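Local coordinates for UPF0053 protein HI_0107 (Haemophilus influenzae, PDB 3LAE) that is of unknown function but may bind flavin adenine dinucleotide, this piece being the transporter-associated domain of a membrane protein that also carries CBS domains, at residues S10-L22 / F26-N39. Sequence-based numbering, arbitrary orientation. Where two conformers were deposited one is given.
With PO4 (phosphate ion), chain C.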
loop_
_atom_site.group_PDB
_atom_site.type_symbol
_atom_site.label_atom_id
_atom_site.label_comp_id
_atom_site.label_asym_id
_atom_site.label_seq_id
_atom_site.Cartn_x
_atom_site.Cartn_y
_atom_site.Cartn_z
ATOM N N SER A 10 -9.240 3.964 8.624
ATOM C CA SER A 10 -8.095 3.428 7.885
ATOM C C SER A 10 -8.613 2.614 6.709
ATOM O O SER A 10 -9.789 2.277 6.652
ATOM C CB SER A 10 -7.183 2.589 8.789
ATOM O OG SER A 10 -7.847 1.424 9.261
HETATM N N MSE A 11 -7.725 2.339 5.761
HETATM C CA MSE A 11 -8.035 1.550 4.572
HETATM C C MSE A 11 -7.172 0.305 4.580
HETATM O O MSE A 11 -5.997 0.393 4.905
HETATM C CB MSE A 11 -7.668 2.332 3.303
HETATM C CG MSE A 11 -8.425 3.610 3.076
HETATM SE SE MSE A 11 -10.274 3.265 2.606
HETATM C CE MSE A 11 -10.059 1.632 1.597
ATOM N N ILE A 12 -7.732 -0.833 4.200
ATOM C CA ILE A 12 -6.936 -2.022 3.934
ATOM C C ILE A 12 -6.837 -2.169 2.430
ATOM O O ILE A 12 -7.858 -2.295 1.750
ATOM C CB ILE A 12 -7.565 -3.288 4.525
ATOM C CG1 ILE A 12 -7.876 -3.067 6.002
ATOM C CG2 ILE A 12 -6.621 -4.477 4.351
ATOM C CD1 ILE A 12 -6.723 -2.474 6.750
ATOM N N ILE A 13 -5.605 -2.130 1.927
ATOM C CA ILE A 13 -5.333 -2.158 0.495
ATOM C C ILE A 13 -4.585 -3.440 0.129
ATOM O O ILE A 13 -3.758 -3.919 0.907
ATOM C CB ILE A 13 -4.459 -0.953 0.100
ATOM C CG1 ILE A 13 -5.059 0.353 0.634
ATOM C CG2 ILE A 13 -4.279 -0.883 -1.406
ATOM C CD1 ILE A 13 -6.413 0.693 0.056
ATOM N N ASP A 14 -4.882 -4.006 -1.037
ATOM C CA ASP A 14 -4.116 -5.129 -1.551
ATOM C C ASP A 14 -2.798 -4.633 -2.121
ATOM O O ASP A 14 -2.730 -3.548 -2.702
ATOM C CB ASP A 14 -4.856 -5.780 -2.716
ATOM C CG ASP A 14 -6.092 -6.523 -2.299
ATOM O OD1 ASP A 14 -6.223 -6.905 -1.117
ATOM O OD2 ASP A 14 -6.936 -6.738 -3.196
ATOM N N GLY A 15 -1.761 -5.454 -2.008
ATOM C CA GLY A 15 -0.491 -5.149 -2.642
ATOM C C GLY A 15 -0.619 -4.960 -4.144
ATOM O O GLY A 15 0.125 -4.180 -4.749
ATOM N N SER A 16 -1.571 -5.665 -4.754
ATOM C CA SER A 16 -1.773 -5.594 -6.201
ATOM C C SER A 16 -2.378 -4.273 -6.672
ATOM O O SER A 16 -2.464 -4.024 -7.879
ATOM C CB SER A 16 -2.689 -6.721 -6.649
ATOM O OG SER A 16 -3.971 -6.568 -6.056
ATOM N N ALA A 17 -2.813 -3.436 -5.731
ATOM C CA ALA A 17 -3.467 -2.184 -6.096
ATOM C C ALA A 17 -2.593 -1.322 -7.002
ATOM O O ALA A 17 -1.422 -1.085 -6.717
ATOM C CB ALA A 17 -3.862 -1.407 -4.856
ATOM N N ASN A 18 -3.192 -0.837 -8.079
ATOM C CA ASN A 18 -2.524 0.020 -9.042
ATOM C C ASN A 18 -2.355 1.433 -8.476
ATOM O O ASN A 18 -3.324 2.049 -8.011
ATOM C CB ASN A 18 -3.363 0.035 -10.317
ATOM C CG ASN A 18 -2.780 0.900 -11.388
ATOM O OD1 ASN A 18 -2.996 2.111 -11.415
ATOM N ND2 ASN A 18 -2.045 0.285 -12.293
ATOM N N LEU A 19 -1.123 1.934 -8.486
ATOM C CA LEU A 19 -0.812 3.225 -7.875
ATOM C C LEU A 19 -1.580 4.378 -8.501
ATOM O O LEU A 19 -2.075 5.260 -7.788
ATOM C CB LEU A 19 0.685 3.523 -7.943
ATOM C CG LEU A 19 1.568 2.593 -7.131
ATOM C CD1 LEU A 19 3.032 2.905 -7.408
ATOM C CD2 LEU A 19 1.259 2.691 -5.635
ATOM N N ARG A 20 -1.663 4.399 -9.830
ATOM C CA ARG A 20 -2.397 5.467 -10.500
ATOM C C ARG A 20 -3.877 5.425 -10.129
ATOM O O ARG A 20 -4.497 6.469 -9.941
ATOM C CB ARG A 20 -2.194 5.376 -12.011
ATOM C CG ARG A 20 -0.787 5.771 -12.442
ATOM C CD ARG A 20 -0.619 5.725 -13.950
ATOM N NE ARG A 20 0.644 6.332 -14.359
ATOM C CZ ARG A 20 1.240 6.109 -15.527
ATOM N NH1 ARG A 20 0.691 5.280 -16.410
ATOM N NH2 ARG A 20 2.387 6.711 -15.812
ATOM N N ASP A 21 -4.440 4.222 -10.026
ATOM C CA ASP A 21 -5.823 4.054 -9.560
ATOM C C ASP A 21 -6.016 4.599 -8.143
ATOM O O ASP A 21 -6.981 5.309 -7.876
ATOM C CB ASP A 21 -6.237 2.576 -9.576
ATOM C CG ASP A 21 -6.448 2.027 -10.977
ATOM O OD1 ASP A 21 -6.471 2.811 -11.946
ATOM O OD2 ASP A 21 -6.603 0.792 -11.101
ATOM N N LEU A 22 -5.103 4.252 -7.239
ATOM C CA LEU A 22 -5.168 4.730 -5.856
ATOM C C LEU A 22 -5.101 6.250 -5.787
ATOM O O LEU A 22 -5.873 6.887 -5.070
ATOM C CB LEU A 22 -4.021 4.141 -5.035
ATOM C CG LEU A 22 -4.083 2.648 -4.750
ATOM C CD1 LEU A 22 -2.806 2.215 -4.057
ATOM C CD2 LEU A 22 -5.291 2.320 -3.872
ATOM N N PHE A 26 -8.398 8.214 -4.279
ATOM C CA PHE A 26 -8.278 8.725 -2.913
ATOM C C PHE A 26 -7.558 10.065 -2.772
ATOM O O PHE A 26 -7.387 10.554 -1.655
ATOM C CB PHE A 26 -7.563 7.690 -2.038
ATOM C CG PHE A 26 -8.208 6.339 -2.051
ATOM C CD1 PHE A 26 -9.581 6.210 -1.909
ATOM C CD2 PHE A 26 -7.450 5.197 -2.192
ATOM C CE1 PHE A 26 -10.180 4.965 -1.925
ATOM C CE2 PHE A 26 -8.041 3.951 -2.202
ATOM C CZ PHE A 26 -9.409 3.834 -2.069
ATOM N N ASN A 27 -7.127 10.642 -3.890
ATOM C CA ASN A 27 -6.365 11.889 -3.861
ATOM C C ASN A 27 -5.037 11.737 -3.118
ATOM O O ASN A 27 -4.585 12.665 -2.437
ATOM C CB ASN A 27 -7.199 13.013 -3.237
ATOM C CG ASN A 27 -6.527 14.364 -3.343
ATOM O OD1 ASN A 27 -5.758 14.619 -4.269
ATOM N ND2 ASN A 27 -6.818 15.241 -2.392
ATOM N N TRP A 28 -4.423 10.562 -3.242
ATOM C CA TRP A 28 -3.125 10.313 -2.632
ATOM C C TRP A 28 -2.042 10.785 -3.581
ATOM O O TRP A 28 -2.316 11.138 -4.735
ATOM C CB TRP A 28 -2.936 8.832 -2.301
ATOM C CG TRP A 28 -3.825 8.315 -1.191
ATOM C CD1 TRP A 28 -4.577 9.054 -0.319
ATOM C CD2 TRP A 28 -4.039 6.943 -0.841
ATOM N NE1 TRP A 28 -5.245 8.221 0.551
ATOM C CE2 TRP A 28 -4.928 6.919 0.253
ATOM C CE3 TRP A 28 -3.551 5.731 -1.337
ATOM C CZ2 TRP A 28 -5.352 5.731 0.846
ATOM C CZ3 TRP A 28 -3.975 4.552 -0.750
ATOM C CH2 TRP A 28 -4.867 4.560 0.327
ATOM N N GLU A 29 -0.800 10.782 -3.116
ATOM C CA GLU A 29 0.270 11.274 -3.965
ATOM C C GLU A 29 1.423 10.299 -3.991
ATOM O O GLU A 29 2.581 10.656 -3.792
ATOM C CB GLU A 29 0.688 12.672 -3.526
ATOM C CG GLU A 29 -0.470 13.652 -3.647
ATOM C CD GLU A 29 -0.090 15.068 -3.303
ATOM O OE1 GLU A 29 0.072 15.356 -2.103
ATOM O OE2 GLU A 29 0.039 15.891 -4.234
ATOM N N LEU A 30 1.077 9.047 -4.253
ATOM C CA LEU A 30 2.068 7.999 -4.373
ATOM C C LEU A 30 2.892 8.232 -5.629
ATOM O O LEU A 30 2.362 8.651 -6.660
ATOM C CB LEU A 30 1.382 6.636 -4.428
ATOM C CG LEU A 30 0.454 6.434 -3.227
ATOM C CD1 LEU A 30 -0.209 5.083 -3.257
ATOM C CD2 LEU A 30 1.266 6.626 -1.948
ATOM N N ASP A 31 4.191 7.985 -5.519
ATOM C CA ASP A 31 5.117 8.133 -6.642
ATOM C C ASP A 31 4.868 7.031 -7.664
ATOM O O ASP A 31 4.998 5.853 -7.352
ATOM C CB ASP A 31 6.545 8.037 -6.110
ATOM C CG ASP A 31 7.601 8.376 -7.150
ATOM O OD1 ASP A 31 7.297 8.449 -8.359
ATOM O OD2 ASP A 31 8.758 8.571 -6.734
ATOM N N THR A 32 4.502 7.414 -8.880
ATOM C CA THR A 32 4.169 6.433 -9.912
ATOM C C THR A 32 5.247 6.297 -10.981
ATOM O O THR A 32 5.067 5.592 -11.973
ATOM C CB THR A 32 2.859 6.800 -10.630
ATOM O OG1 THR A 32 3.018 8.067 -11.273
ATOM C CG2 THR A 32 1.706 6.889 -9.645
ATOM N N GLU A 33 6.370 6.966 -10.782
ATOM C CA GLU A 33 7.442 6.991 -11.777
ATOM C C GLU A 33 8.080 5.628 -12.025
ATOM O O GLU A 33 8.363 5.256 -13.163
ATOM C CB GLU A 33 8.516 7.984 -11.338
ATOM C CG GLU A 33 9.672 8.160 -12.304
ATOM C CD GLU A 33 10.734 9.080 -11.733
ATOM O OE1 GLU A 33 11.925 8.719 -11.774
ATOM O OE2 GLU A 33 10.370 10.157 -11.215
ATOM N N ASP A 34 8.325 4.887 -10.950
ATOM C CA ASP A 34 9.106 3.652 -11.088
ATOM C C ASP A 34 8.358 2.374 -10.739
ATOM O O ASP A 34 8.720 1.298 -11.199
ATOM C CB ASP A 34 10.381 3.752 -10.263
ATOM C CG ASP A 34 11.296 4.840 -10.764
ATOM O OD1 ASP A 34 11.976 4.613 -11.781
ATOM O OD2 ASP A 34 11.326 5.933 -10.152
ATOM N N ALA A 35 7.317 2.502 -9.929
ATOM C CA ALA A 35 6.517 1.358 -9.531
ATOM C C ALA A 35 5.139 1.428 -10.171
ATOM O O ALA A 35 4.661 2.514 -10.516
ATOM C CB ALA A 35 6.365 1.345 -8.025
ATOM N N ARG A 36 4.507 0.270 -10.327
ATOM C CA ARG A 36 3.154 0.220 -10.862
ATOM C C ARG A 36 2.114 -0.054 -9.769
ATOM O O ARG A 36 0.997 0.452 -9.825
ATOM C CB ARG A 36 3.046 -0.867 -11.929
ATOM C CG ARG A 36 1.730 -0.837 -12.678
ATOM C CD ARG A 36 1.630 -1.981 -13.680
ATOM N NE ARG A 36 2.877 -2.178 -14.400
ATOM C CZ ARG A 36 3.254 -1.439 -15.434
ATOM N NH1 ARG A 36 2.471 -0.458 -15.858
ATOM N NH2 ARG A 36 4.414 -1.677 -16.037
ATOM N N THR A 37 2.482 -0.875 -8.791
ATOM C CA THR A 37 1.540 -1.311 -7.755
ATOM C C THR A 37 2.006 -0.880 -6.371
ATOM O O THR A 37 3.157 -0.488 -6.168
ATOM C CB THR A 37 1.452 -2.842 -7.704
ATOM O OG1 THR A 37 2.760 -3.347 -7.407
ATOM C CG2 THR A 37 0.961 -3.411 -9.020
ATOM N N PHE A 38 1.097 -0.972 -5.406
ATOM C CA PHE A 38 1.417 -0.660 -4.023
ATOM C C PHE A 38 2.533 -1.565 -3.493
ATOM O O PHE A 38 3.472 -1.098 -2.844
ATOM C CB PHE A 38 0.142 -0.794 -3.176
ATOM C CG PHE A 38 0.217 -0.109 -1.844
ATOM C CD1 PHE A 38 0.633 1.210 -1.752
ATOM C CD2 PHE A 38 -0.160 -0.765 -0.696
ATOM C CE1 PHE A 38 0.705 1.847 -0.540
ATOM C CE2 PHE A 38 -0.100 -0.124 0.529
ATOM C CZ PHE A 38 0.335 1.187 0.600
ATOM N N ASN A 39 2.432 -2.857 -3.787
ATOM C CA ASN A 39 3.504 -3.799 -3.495
ATOM C C ASN A 39 4.832 -3.312 -4.078
ATOM O O ASN A 39 5.841 -3.269 -3.385
ATOM C CB ASN A 39 3.150 -5.187 -4.040
ATOM C CG ASN A 39 4.306 -6.164 -3.947
ATOM O OD1 ASN A 39 4.813 -6.445 -2.856
ATOM N ND2 ASN A 39 4.746 -6.673 -5.101
HETATM P P PO4 C . -0.602 1.764 -15.261
HETATM O O1 PO4 C . -0.789 0.272 -15.136
HETATM O O2 PO4 C . -1.808 2.361 -15.951
HETATM O O3 PO4 C . -0.421 2.406 -13.916
HETATM O O4 PO4 C . 0.614 2.061 -16.096
HETATM O O HOH W 1 4.096 8.277 -13.754
HETATM O O HOH W 2 0.835 9.159 -12.642
#
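L19, in the first turn of helix 19-26, plugs the loop that runs from L30 to T37. CG lies anti to the carbonyl carbon (chi1 -66°), which turns both methyls into that loop. CB and CG both pack on R36 O, CB with the methyl CG2 of T32 beside it and CG with T37 C. At the fork, CD1 touches the carbonyl oxygens of D31 and A35, each at 3.5 Å, as well as A35 CB, whereas CD2 crosses L30 at about a right angle, 3.7 Å from L30 CD1, and reaches the edge of the F38 ring. The backbone of L19 is tied to the same loop: L19 N donates to R36 O at 2.9 Å, with an N-H...O angle of 178°. Before L19 in the chain, A17 O and G15 O accept from F38 N and N39 N, both at 2.8 Å, tying the turn after strand 11-14 to the start of helix 38-45. L22 continues the apolar layer, its CD2 3.6 Å from CE2 at the edge of the F26 ring, while I13 CD1 approaches W28 CH2. At the solvent side, N18 ND2 donates to phosphate O3 (3.1 Å), R36 NH1 adds a weak bond to O1, and R20 NH1 lies near O4; one water links R20 NH2 to T32 OG1, and a second does so from NE through a weak bond. The contact thus joins an apolar interior of leucines and aromatic rings to a probably positive, anion-accepting patch, occupied here by a phosphate probably from the crystallisation liquor.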